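Local coordinates for pilin, type IV (Thermus thermophilus, PDB 4BHR), which probably serves as a pilin subunit in type IV pilus biogenesis, represented here by the part of the chain that follows its N-terminal segment, at residues 53-65 and 72-84. Numbering follows the deposited sequence.
Sequences TANNDGVNFTVTA and YGSVSFDSSTGQF
Ser79 holds OG between its own backbone N and carbonyl carbon (chi1 66°), which brings the hydroxyl up to Asn60 and Phe61, while Asp78 sets CG anti to its backbone N (chi1 -179°) so that the carboxylate reaches Asn55. The Ser79 hydroxyl works in both directions: OG gives its proton to Asn60 OD1 at 2.7 Å, in the amide plane on a lone pair, and accepts from Phe61 N at 2.8 Å. Phe61 N thus meets a hydroxyl, not a backbone carbonyl, while Phe61 O accepts from Ser79 N. Beside this hydroxyl, Ser79 CB lies over one face of the Phe61 ring, 3.8 Å from the ring centroid, in a CH-pi contact. The other end of the Asn60 amide is held as well, ND2 donating to Asp57 OD2; two bonds therefore fix its rotation. All this sits at the open end, away from the 67-to-74 connection, of the hairpin of strands 61-67 and 74-78, the central strand and its neighbour in the pilin's five-stranded antiparallel sheet. From there, paired backbone bonds link Val63 with Phe77 and Ala65 with Val75. Val63, Ala65, Val75 and Phe77 share the buried face, where Phe77 packs on helix 6-20 and Val63 on Cys50 and Cys36, which form a disulfide. The other face is polar. There Asn55 ND2 meets Asp78 OD1 at 2.9 Å on the syn side but tilted out of the carboxylate plane, with amide and carboxylate planes 78° apart. Ser80 N and OG also grip that oxygen, both from the opposite side of the plane, the backbone bond closing an Asx turn. Asn55 OD1 meanwhile accepts from Thr62 OG1, also at 2.9 Å, so both ends of this amide are engaged. A water donates to Thr62 OG1 at 2.6 Å and, weakly, to Asp78 OD2.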
ATOM      1  N   THR A  53       3.740  -2.511   4.139  1.00 14.59           N
ATOM      2  CA  THR A  53       4.226  -3.023   5.407  1.00 15.06           C
ATOM      3  C   THR A  53       3.058  -3.309   6.333  1.00 15.28           C
ATOM      4  O   THR A  53       1.975  -2.704   6.253  1.00 15.00           O
ATOM      5  CB  THR A  53       5.176  -2.016   6.129  1.00 15.87           C
ATOM      6  OG1 THR A  53       4.548  -0.717   6.198  1.00 16.87           O
ATOM      7  CG2 THR A  53       6.504  -1.921   5.399  1.00 15.41           C
ATOM      8  N   ALA A  54       3.260  -4.275   7.240  1.00 15.52           N
ATOM      9  CA  ALA A  54       2.265  -4.600   8.223  1.00 17.39           C
ATOM     10  C   ALA A  54       2.319  -3.657   9.422  1.00 17.14           C
ATOM     11  O   ALA A  54       3.415  -3.367   9.991  1.00 18.90           O
ATOM     12  CB  ALA A  54       2.447  -6.042   8.678  1.00 15.82           C
ATOM     13  N   ASN A  55       1.150  -3.197   9.832  1.00 16.28           N
ATOM     14  CA  ASN A  55       1.043  -2.335  11.013  1.00 18.21           C
ATOM     15  C   ASN A  55       1.228  -3.187  12.283  1.00 19.51           C
ATOM     16  O   ASN A  55       1.001  -4.403  12.267  1.00 19.45           O
ATOM     17  CB  ASN A  55      -0.330  -1.662  11.061  1.00 16.99           C
ATOM     18  CG  ASN A  55      -0.497  -0.534  10.008  1.00 17.73           C
ATOM     19  OD1 ASN A  55       0.264  -0.455   9.037  1.00 19.81           O
ATOM     20  ND2 ASN A  55      -1.538   0.280  10.172  1.00 18.99           N
ATOM     21  N   ASN A  56       1.694  -2.548  13.345  1.00 23.32           N
ATOM     22  CA  ASN A  56       1.902  -3.278  14.593  1.00 23.97           C
ATOM     23  C   ASN A  56       0.632  -3.970  15.160  1.00 23.74           C
ATOM     24  O   ASN A  56       0.728  -4.913  15.978  1.00 24.32           O
ATOM     25  CB  ASN A  56       2.555  -2.347  15.625  1.00 29.00           C
ATOM     26  CG  ASN A  56       4.006  -1.992  15.272  1.00 33.77           C
ATOM     27  OD1 ASN A  56       4.725  -2.757  14.634  1.00 37.19           O
ATOM     28  ND2 ASN A  56       4.436  -0.816  15.709  1.00 37.51           N
ATOM     29  N   ASP A  57      -0.559  -3.532  14.748  1.00 23.39           N
ATOM     30  CA  ASP A  57      -1.758  -4.140  15.299  1.00 22.09           C
ATOM     31  C   ASP A  57      -2.019  -5.537  14.786  1.00 23.67           C
ATOM     32  O   ASP A  57      -2.929  -6.229  15.265  1.00 23.78           O
ATOM     33  CB  ASP A  57      -2.991  -3.212  15.164  1.00 21.07           C
ATOM     34  CG  ASP A  57      -3.464  -3.030  13.721  1.00 21.93           C
ATOM     35  OD1 ASP A  57      -2.882  -3.628  12.805  1.00 20.84           O
ATOM     36  OD2 ASP A  57      -4.465  -2.312  13.537  1.00 20.68           O
ATOM     37  N   GLY A  58      -1.262  -5.941  13.764  1.00 21.78           N
ATOM     38  CA  GLY A  58      -1.417  -7.267  13.196  1.00 23.11           C
ATOM     39  C   GLY A  58      -2.675  -7.442  12.364  1.00 22.71           C
ATOM     40  O   GLY A  58      -3.005  -8.561  11.946  1.00 23.20           O
ATOM     41  N   VAL A  59      -3.379  -6.337  12.097  1.00 18.85           N
ATOM     42  CA  VAL A  59      -4.590  -6.411  11.270  1.00 16.10           C
ATOM     43  C   VAL A  59      -4.492  -5.536  10.009  1.00 15.78           C
ATOM     44  O   VAL A  59      -4.986  -5.913   8.931  1.00 15.90           O
ATOM     45  CB  VAL A  59      -5.833  -5.992  12.103  1.00 16.56           C
ATOM     46  CG1 VAL A  59      -7.071  -5.832  11.237  1.00 18.95           C
ATOM     47  CG2 VAL A  59      -6.084  -7.067  13.182  1.00 17.67           C
ATOM     48  N   ASN A  60      -3.946  -4.345  10.195  1.00 15.64           N
ATOM     49  CA  ASN A  60      -3.888  -3.324   9.141  1.00 16.05           C
ATOM     50  C   ASN A  60      -2.532  -3.232   8.505  1.00 14.80           C
ATOM     51  O   ASN A  60      -1.553  -3.863   8.984  1.00 15.78           O
ATOM     52  CB  ASN A  60      -4.327  -1.981   9.768  1.00 15.98           C
ATOM     53  CG  ASN A  60      -5.807  -1.920   9.974  1.00 15.94           C
ATOM     54  OD1 ASN A  60      -6.571  -1.920   8.999  1.00 18.47           O
ATOM     55  ND2 ASN A  60      -6.269  -1.881  11.259  1.00 15.87           N
ATOM     56  N   PHE A  61      -2.455  -2.445   7.426  1.00 13.46           N
ATOM     57  CA  PHE A  61      -1.196  -2.331   6.676  1.00 13.73           C
ATOM     58  C   PHE A  61      -1.049  -0.899   6.177  1.00 12.98           C
ATOM     59  O   PHE A  61      -2.005  -0.115   6.148  1.00 14.93           O
ATOM     60  CB  PHE A  61      -1.175  -3.321   5.477  1.00 13.89           C
ATOM     61  CG  PHE A  61      -2.370  -3.155   4.556  1.00 14.36           C
ATOM     62  CD1 PHE A  61      -2.285  -2.251   3.487  1.00 14.92           C
ATOM     63  CD2 PHE A  61      -3.556  -3.863   4.749  1.00 13.89           C
ATOM     64  CE1 PHE A  61      -3.389  -2.034   2.640  1.00 15.26           C
ATOM     65  CE2 PHE A  61      -4.653  -3.653   3.924  1.00 14.44           C
ATOM     66  CZ  PHE A  61      -4.574  -2.744   2.860  1.00 14.21           C
ATOM     67  N   THR A  62       0.134  -0.578   5.739  1.00 13.55           N
ATOM     68  CA  THR A  62       0.421   0.762   5.161  1.00 14.69           C
ATOM     69  C   THR A  62       1.109   0.561   3.814  1.00 14.67           C
ATOM     70  O   THR A  62       2.070  -0.205   3.683  1.00 13.98           O
ATOM     71  CB  THR A  62       1.346   1.598   6.074  1.00 16.54           C
ATOM     72  OG1 THR A  62       0.700   1.805   7.348  1.00 18.44           O
ATOM     73  CG2 THR A  62       1.633   3.019   5.453  1.00 17.34           C
ATOM     74  N   VAL A  63       0.629   1.288   2.802  1.00 13.24           N
ATOM     75  CA  VAL A  63       1.237   1.265   1.480  1.00 13.28           C
ATOM     76  C   VAL A  63       1.943   2.586   1.313  1.00 14.92           C
ATOM     77  O   VAL A  63       1.319   3.649   1.531  1.00 15.41           O
ATOM     78  CB  VAL A  63       0.124   1.175   0.374  1.00 12.87           C
ATOM     79  CG1 VAL A  63       0.787   1.067  -1.010  1.00 13.69           C
ATOM     80  CG2 VAL A  63      -0.752  -0.036   0.628  1.00 13.65           C
ATOM     81  N   THR A  64       3.219   2.535   0.939  1.00 16.05           N
ATOM     82  CA  THR A  64       3.991   3.769   0.798  1.00 17.23           C
ATOM     83  C   THR A  64       4.729   3.854  -0.525  1.00 15.12           C
ATOM     84  O   THR A  64       5.446   2.943  -0.888  1.00 16.72           O
ATOM     85  CB  THR A  64       5.035   3.876   1.917  1.00 17.78           C
ATOM     86  OG1 THR A  64       4.373   3.815   3.190  1.00 20.39           O
ATOM     87  CG2 THR A  64       5.756   5.253   1.768  1.00 21.32           C
ATOM     88  N   ALA A  65       4.567   4.978  -1.225  1.00 16.71           N
ATOM     89  CA  ALA A  65       5.246   5.188  -2.505  1.00 18.21           C
ATOM     90  C   ALA A  65       6.130   6.428  -2.421  1.00 19.25           C
ATOM     91  O   ALA A  65       5.713   7.476  -1.959  1.00 21.17           O
ATOM     92  CB  ALA A  65       4.286   5.298  -3.680  1.00 20.57           C
ATOM     93  N   TYR A  72       6.291  16.979  -4.060  1.00 34.39           N
ATOM     94  CA  TYR A  72       6.442  16.384  -2.710  1.00 33.11           C
ATOM     95  C   TYR A  72       7.027  14.961  -2.792  1.00 28.80           C
ATOM     96  O   TYR A  72       7.157  14.402  -3.895  1.00 31.76           O
ATOM     97  CB  TYR A  72       5.106  16.398  -1.922  1.00 31.96           C
ATOM     98  CG  TYR A  72       4.061  15.417  -2.445  1.00 31.08           C
ATOM     99  CD1 TYR A  72       3.349  15.665  -3.624  1.00 32.93           C
ATOM    100  CD2 TYR A  72       3.784  14.238  -1.758  1.00 33.59           C
ATOM    101  CE1 TYR A  72       2.424  14.763  -4.116  1.00 30.73           C
ATOM    102  CE2 TYR A  72       2.858  13.331  -2.239  1.00 31.95           C
ATOM    103  CZ  TYR A  72       2.161  13.601  -3.407  1.00 32.65           C
ATOM    104  OH  TYR A  72       1.254  12.704  -3.898  1.00 29.57           O
ATOM    105  N   GLY A  73       7.344  14.387  -1.621  1.00 29.88           N
ATOM    106  CA  GLY A  73       8.250  13.250  -1.509  1.00 28.62           C
ATOM    107  C   GLY A  73       7.638  11.866  -1.603  1.00 24.51           C
ATOM    108  O   GLY A  73       8.199  10.976  -2.268  1.00 24.04           O
ATOM    109  N   SER A  74       6.515  11.665  -0.927  1.00 21.33           N
ATOM    110  CA  SER A  74       5.893  10.332  -0.869  1.00 22.35           C
ATOM    111  C   SER A  74       4.420  10.446  -0.478  1.00 19.79           C
ATOM    112  O   SER A  74       3.958  11.436   0.103  1.00 20.47           O
ATOM    113  CB  SER A  74       6.636   9.425   0.144  1.00 26.32           C
ATOM    114  OG  SER A  74       6.628   9.997   1.447  1.00 25.39           O
ATOM    115  N   VAL A  75       3.670   9.396  -0.804  1.00 19.37           N
ATOM    116  CA  VAL A  75       2.285   9.331  -0.478  1.00 17.74           C
ATOM    117  C   VAL A  75       2.063   7.941   0.134  1.00 16.26           C
ATOM    118  O   VAL A  75       2.712   6.983  -0.284  1.00 17.59           O
ATOM    119  CB  VAL A  75       1.401   9.549  -1.701  1.00 20.01           C
ATOM    120  CG1 VAL A  75       1.883   8.706  -2.896  1.00 21.33           C
ATOM    121  CG2 VAL A  75      -0.073   9.338  -1.352  1.00 20.33           C
ATOM    122  N   SER A  76       1.222   7.916   1.136  1.00 16.56           N
ATOM    123  CA  SER A  76       0.952   6.736   1.994  1.00 18.26           C
ATOM    124  C   SER A  76      -0.483   6.500   2.146  1.00 17.19           C
ATOM    125  O   SER A  76      -1.254   7.435   2.056  1.00 17.67           O
ATOM    126  CB  SER A  76       1.396   7.062   3.415  1.00 19.70           C
ATOM    127  OG  SER A  76       2.450   6.248   3.594  1.00 27.86           O
ATOM    128  N   PHE A  77      -0.885   5.240   2.345  1.00 16.21           N
ATOM    129  CA  PHE A  77      -2.266   4.968   2.677  1.00 15.83           C
ATOM    130  C   PHE A  77      -2.263   3.966   3.819  1.00 17.07           C
ATOM    131  O   PHE A  77      -1.581   2.965   3.739  1.00 16.49           O
ATOM    132  CB  PHE A  77      -3.062   4.422   1.473  1.00 16.96           C
ATOM    133  CG  PHE A  77      -4.455   4.050   1.834  1.00 18.80           C
ATOM    134  CD1 PHE A  77      -4.729   2.769   2.341  1.00 20.14           C
ATOM    135  CD2 PHE A  77      -5.504   4.949   1.645  1.00 20.48           C
ATOM    136  CE1 PHE A  77      -6.041   2.408   2.647  1.00 20.90           C
ATOM    137  CE2 PHE A  77      -6.796   4.595   1.927  1.00 21.52           C
ATOM    138  CZ  PHE A  77      -7.057   3.316   2.453  1.00 21.49           C
ATOM    139  N   ASP A  78      -2.983   4.265   4.896  1.00 15.84           N
ATOM    140  CA  ASP A  78      -2.964   3.434   6.142  1.00 17.64           C
ATOM    141  C   ASP A  78      -4.323   2.830   6.305  1.00 17.35           C
ATOM    142  O   ASP A  78      -5.314   3.549   6.386  1.00 19.17           O
ATOM    143  CB  ASP A  78      -2.623   4.355   7.345  1.00 19.49           C
ATOM    144  CG  ASP A  78      -2.539   3.600   8.678  1.00 21.60           C
ATOM    145  OD1 ASP A  78      -2.939   2.416   8.733  1.00 20.44           O
ATOM    146  OD2 ASP A  78      -2.054   4.204   9.662  1.00 23.68           O
ATOM    147  N   SER A  79      -4.427   1.487   6.183  1.00 17.77           N
ATOM    148  CA  SER A  79      -5.752   0.869   6.166  1.00 15.70           C
ATOM    149  C   SER A  79      -6.438   1.016   7.494  1.00 16.69           C
ATOM    150  O   SER A  79      -7.637   0.857   7.595  1.00 16.92           O
ATOM    151  CB  SER A  79      -5.653  -0.625   5.845  1.00 17.36           C
ATOM    152  OG  SER A  79      -4.994  -1.350   6.863  1.00 16.38           O
ATOM    153  N   SER A  80      -5.654   1.325   8.519  1.00 16.40           N
ATOM    154  CA  SER A  80      -6.208   1.421   9.870  1.00 17.96           C
ATOM    155  C   SER A  80      -7.027   2.700  10.022  1.00 21.06           C
ATOM    156  O   SER A  80      -7.902   2.762  10.874  1.00 21.31           O
ATOM    157  CB  SER A  80      -5.113   1.335  10.938  1.00 18.49           C
ATOM    158  OG  SER A  80      -4.552   2.601  11.189  1.00 21.77           O
ATOM    159  N   THR A  81      -6.752   3.699   9.170  1.00 21.06           N
ATOM    160  CA  THR A  81      -7.496   4.955   9.144  1.00 23.82           C
ATOM    161  C   THR A  81      -8.293   5.188   7.857  1.00 22.93           C
ATOM    162  O   THR A  81      -9.256   5.975   7.822  1.00 23.99           O
ATOM    163  CB  THR A  81      -6.554   6.164   9.316  1.00 24.52           C
ATOM    164  OG1 THR A  81      -5.691   6.245   8.182  1.00 25.06           O
ATOM    165  CG2 THR A  81      -5.704   6.009  10.578  1.00 26.34           C
ATOM    166  N   GLY A  82      -7.892   4.490   6.798  1.00 19.38           N
ATOM    167  CA  GLY A  82      -8.564   4.542   5.525  1.00 21.21           C
ATOM    168  C   GLY A  82      -8.197   5.857   4.861  1.00 25.38           C
ATOM    169  O   GLY A  82      -8.844   6.255   3.904  1.00 25.21           O
ATOM    170  N   GLN A  83      -7.119   6.476   5.351  1.00 23.52           N
ATOM    171  CA  GLN A  83      -6.679   7.801   4.875  1.00 23.85           C
ATOM    172  C   GLN A  83      -5.335   7.801   4.166  1.00 20.93           C
ATOM    173  O   GLN A  83      -4.414   7.119   4.570  1.00 19.18           O
ATOM    174  CB  GLN A  83      -6.547   8.739   6.083  1.00 27.61           C
ATOM    175  CG  GLN A  83      -7.852   8.997   6.842  1.00 31.24           C
ATOM    176  CD  GLN A  83      -7.620   9.814   8.104  1.00 34.20           C
ATOM    177  OE1 GLN A  83      -6.489  10.174   8.431  1.00 44.75           O
ATOM    178  NE2 GLN A  83      -8.680  10.095   8.819  1.00 42.92           N
ATOM    179  N   PHE A  84      -5.216   8.669   3.161  1.00 19.67           N
ATOM    180  CA  PHE A  84      -3.933   9.033   2.560  1.00 19.86           C
ATOM    181  C   PHE A  84      -3.200  10.050   3.428  1.00 19.02           C
ATOM    182  O   PHE A  84      -3.829  10.881   4.103  1.00 20.33           O
ATOM    183  CB  PHE A  84      -4.111   9.741   1.227  1.00 20.94           C
ATOM    184  CG  PHE A  84      -4.616   8.865   0.096  1.00 23.11           C
ATOM    185  CD1 PHE A  84      -3.758   8.046  -0.574  1.00 22.34           C
ATOM    186  CD2 PHE A  84      -5.958   8.900  -0.276  1.00 27.70           C
ATOM    187  CE1 PHE A  84      -4.185   7.250  -1.615  1.00 26.00           C
ATOM    188  CE2 PHE A  84      -6.412   8.099  -1.317  1.00 29.97           C
ATOM    189  CZ  PHE A  84      -5.499   7.294  -1.997  1.00 27.60           C
TER
HETATM  190  O   HOH W   1       1.189   3.857   8.919  1.00 37.23           O